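Local coordinates for Melibiose/raffinose/stachyose-binding protein MelE (Bacillus subtilis subsp. subtilis str. 168, PDB 4R6H) that binds melibiose, raffinose and stachyose as the solute-binding component of the MelEDC-MsmX ABC transporter that imports them, at residues V287-T292 with A359-Y364. Residues are numbered along the deposited sequence; the frame is centred on the assembly and turned at random.
Sequences VGIIPT and ANDYEY
Asp-361 reaches from the helix to the backbone of Ile-289 and accepts a hydrogen bond from its amide: N of Ile-289 lies 2.9 Å from OD2 of Asp-361, with a nearly straight N-H...O angle of 164°. The amide comes in from above the carboxylate, well out of its plane. The same oxygen rests 3.3 Å from CA of Gly-288, where the absence of a side chain probably helps the carboxylate sit this close to the strand. A water completes the link, donating to O of Ile-289 at 2.8 Å and more weakly to OD1 of Asp-361. OD2 also forms a salt bridge with Arg-149, which probably favours the ionised acid in this buried spot. With an alanine in place of Asp-361, the amide of Ile-289 and the guanidinium of Arg-149 would probably both be left without their carboxylate mate. Ile-289 answers with its longer branch: CG1 sits between backbone N and carbonyl carbon (chi1 55°), within 3.8 Å of CB of Asp-361. The extended second torsion then carries CD1 over one face of the Tyr-362 ring, 3.4 Å from CZ. Tyr-362 has partners beyond the strand: its OH is hydrogen-bonded to O of Lys-142, and the ring of Trp-303 meets its own edge-to-face. Strand 287-291 and helix 359-364 run roughly parallel, their axes 8.0 Å apart at closest approach and inclined by 28°. The short helix lies against a strand of the mixed sheet in one lobe of this solute-binding protein, where 287-291 pairs antiparallel with strand 141-148, and Trp-303 of strand 303-306 also packs on Ile-289.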
ATOM      1  N   VAL A 287      -3.638 -15.382  12.102  1.00 18.06           N
ATOM      2  CA  VAL A 287      -2.932 -14.859  10.917  1.00 18.80           C
ATOM      3  C   VAL A 287      -1.998 -13.761  11.385  1.00 17.56           C
ATOM      4  O   VAL A 287      -2.401 -12.836  12.091  1.00 19.68           O
ATOM      5  CB  VAL A 287      -3.911 -14.297   9.865  1.00 22.24           C
ATOM      6  CG1 VAL A 287      -3.150 -13.714   8.674  1.00 19.08           C
ATOM      7  CG2 VAL A 287      -4.879 -15.399   9.434  1.00 20.88           C
ATOM      8  N   GLY A 288      -0.737 -13.865  10.992  1.00 15.48           N
ATOM      9  CA  GLY A 288       0.287 -12.882  11.250  1.00 15.63           C
ATOM     10  C   GLY A 288       0.773 -12.233   9.972  1.00 16.06           C
ATOM     11  O   GLY A 288       0.403 -12.648   8.883  1.00 16.86           O
ATOM     12  N   ILE A 289       1.599 -11.209  10.135  1.00 15.84           N
ATOM     13  CA  ILE A 289       2.297 -10.603   8.991  1.00 16.71           C
ATOM     14  C   ILE A 289       3.788 -10.553   9.247  1.00 17.16           C
ATOM     15  O   ILE A 289       4.243 -10.474  10.396  1.00 16.67           O
ATOM     16  CB  ILE A 289       1.744  -9.191   8.603  1.00 15.79           C
ATOM     17  CG1 ILE A 289       1.765  -8.244   9.810  1.00 16.82           C
ATOM     18  CG2 ILE A 289       0.350  -9.325   8.043  1.00 17.58           C
ATOM     19  CD1 ILE A 289       1.548  -6.787   9.512  1.00 18.70           C
ATOM     20  N   ILE A 290       4.548 -10.628   8.163  1.00 15.80           N
ATOM     21  CA  ILE A 290       5.980 -10.423   8.157  1.00 16.24           C
ATOM     22  C   ILE A 290       6.324  -9.449   7.041  1.00 15.27           C
ATOM     23  O   ILE A 290       5.579  -9.318   6.087  1.00 16.08           O
ATOM     24  CB  ILE A 290       6.779 -11.753   7.984  1.00 17.49           C
ATOM     25  CG1 ILE A 290       6.412 -12.453   6.684  1.00 20.11           C
ATOM     26  CG2 ILE A 290       6.557 -12.647   9.185  1.00 21.18           C
ATOM     27  CD1 ILE A 290       7.185 -13.754   6.522  1.00 21.27           C
ATOM     28  N   PRO A 291       7.493  -8.785   7.166  1.00 18.16           N
ATOM     29  CA  PRO A 291       7.932  -7.879   6.123  1.00 17.88           C
ATOM     30  C   PRO A 291       8.169  -8.635   4.806  1.00 16.58           C
ATOM     31  O   PRO A 291       8.299  -9.871   4.786  1.00 17.12           O
ATOM     32  CB  PRO A 291       9.271  -7.344   6.652  1.00 21.49           C
ATOM     33  CG  PRO A 291       9.390  -7.746   8.051  1.00 23.47           C
ATOM     34  CD  PRO A 291       8.390  -8.810   8.324  1.00 17.97           C
ATOM     35  N   THR A 292       8.260  -7.887   3.731  1.00 15.28           N
ATOM     36  CA  THR A 292       8.595  -8.454   2.423  1.00 16.50           C
ATOM     37  C   THR A 292      10.007  -9.004   2.473  1.00 17.22           C
ATOM     38  O   THR A 292      10.927  -8.276   2.840  1.00 17.57           O
ATOM     39  CB  THR A 292       8.502  -7.382   1.313  1.00 16.93           C
ATOM     40  OG1 THR A 292       7.164  -6.865   1.261  1.00 16.73           O
ATOM     41  CG2 THR A 292       8.811  -7.966  -0.045  1.00 18.09           C
ATOM     42  N   ALA A 359      -0.990  -5.003  15.497  1.00 17.47           N
ATOM     43  CA  ALA A 359      -0.094  -4.201  16.305  1.00 18.54           C
ATOM     44  C   ALA A 359       1.105  -4.981  16.890  1.00 18.23           C
ATOM     45  O   ALA A 359       2.229  -4.450  16.920  1.00 19.46           O
ATOM     46  CB  ALA A 359      -0.872  -3.542  17.456  1.00 21.11           C
ATOM     47  N   ASN A 360       0.807  -6.230  17.308  0.50 18.86           N
ATOM     48  CA  ASN A 360       1.803  -7.193  17.862  0.50 22.92           C
ATOM     49  C   ASN A 360       2.986  -7.358  16.902  0.50 20.74           C
ATOM     50  O   ASN A 360       4.157  -7.169  17.244  0.50 20.76           O
ATOM     51  CB  ASN A 360       1.139  -8.565  18.235  0.50 21.16           C
ATOM     52  CG  ASN A 360       0.628  -9.397  17.041  0.50 19.29           C
ATOM     53  OD1 ASN A 360      -0.050  -8.889  16.099  0.50 20.59           O
ATOM     54  ND2 ASN A 360       0.925 -10.724  17.090  0.50 29.25           N
ATOM     55  N   ASP A 361       2.643  -7.656  15.670  1.00 18.14           N
ATOM     56  CA  ASP A 361       3.644  -7.900  14.618  1.00 15.37           C
ATOM     57  C   ASP A 361       4.377  -6.647  14.233  1.00 17.67           C
ATOM     58  O   ASP A 361       5.577  -6.674  13.983  1.00 18.24           O
ATOM     59  CB  ASP A 361       2.970  -8.474  13.372  1.00 18.16           C
ATOM     60  CG  ASP A 361       2.545  -9.929  13.553  1.00 24.53           C
ATOM     61  OD1 ASP A 361       3.238 -10.701  14.286  1.00 24.59           O
ATOM     62  OD2 ASP A 361       1.554 -10.336  12.952  1.00 19.82           O
ATOM     63  N   TYR A 362       3.696  -5.506  14.169  1.00 16.45           N
ATOM     64  CA  TYR A 362       4.439  -4.272  13.888  1.00 18.11           C
ATOM     65  C   TYR A 362       5.459  -3.915  15.013  1.00 17.72           C
ATOM     66  O   TYR A 362       6.506  -3.369  14.708  1.00 19.25           O
ATOM     67  CB  TYR A 362       3.524  -3.100  13.548  1.00 16.90           C
ATOM     68  CG  TYR A 362       2.829  -3.240  12.192  1.00 17.76           C
ATOM     69  CD1 TYR A 362       3.561  -3.551  11.041  1.00 17.62           C
ATOM     70  CD2 TYR A 362       1.491  -2.942  12.040  1.00 17.20           C
ATOM     71  CE1 TYR A 362       2.950  -3.631   9.805  1.00 16.78           C
ATOM     72  CE2 TYR A 362       0.876  -3.037  10.818  1.00 16.33           C
ATOM     73  CZ  TYR A 362       1.592  -3.345   9.697  1.00 17.91           C
ATOM     74  OH  TYR A 362       0.989  -3.400   8.463  1.00 17.22           O
ATOM     75  N   GLU A 363       5.137  -4.239  16.263  1.00 19.24           N
ATOM     76  CA  GLU A 363       6.089  -4.037  17.345  0.50 21.71           C
ATOM     77  C   GLU A 363       7.268  -5.034  17.220  1.00 18.43           C
ATOM     78  O   GLU A 363       8.426  -4.675  17.430  1.00 20.22           O
ATOM     79  CB  GLU A 363       5.377  -4.205  18.675  0.50 22.42           C
ATOM     80  CG  GLU A 363       6.196  -3.748  19.861  0.50 21.28           C
ATOM     81  CD  GLU A 363       5.389  -2.919  20.844  0.50 22.72           C
ATOM     82  OE1 GLU A 363       4.427  -2.213  20.437  0.50 32.15           O
ATOM     83  OE2 GLU A 363       5.726  -2.971  22.040  0.50 30.52           O
ATOM     84  N   TYR A 364       6.962  -6.272  16.891  1.00 17.03           N
ATOM     85  CA  TYR A 364       8.015  -7.270  16.705  1.00 16.23           C
ATOM     86  C   TYR A 364       8.979  -6.821  15.630  1.00 18.16           C
ATOM     87  O   TYR A 364      10.205  -7.011  15.761  1.00 22.05           O
ATOM     88  CB  TYR A 364       7.426  -8.629  16.347  1.00 18.09           C
ATOM     89  CG  TYR A 364       8.388  -9.807  16.340  1.00 17.90           C
ATOM     90  CD1 TYR A 364       9.044 -10.182  15.181  1.00 22.47           C
ATOM     91  CD2 TYR A 364       8.563 -10.557  17.442  1.00 20.58           C
ATOM     92  CE1 TYR A 364       9.907 -11.269  15.171  1.00 25.75           C
ATOM     93  CE2 TYR A 364       9.405 -11.658  17.449  1.00 23.51           C
ATOM     94  CZ  TYR A 364      10.040 -12.026  16.306  1.00 24.20           C
ATOM     95  OH  TYR A 364      10.890 -13.125  16.374  1.00 26.31           O
TER
HETATM   96  O   HOH W   1       4.567 -12.230  12.505  1.00 20.91           O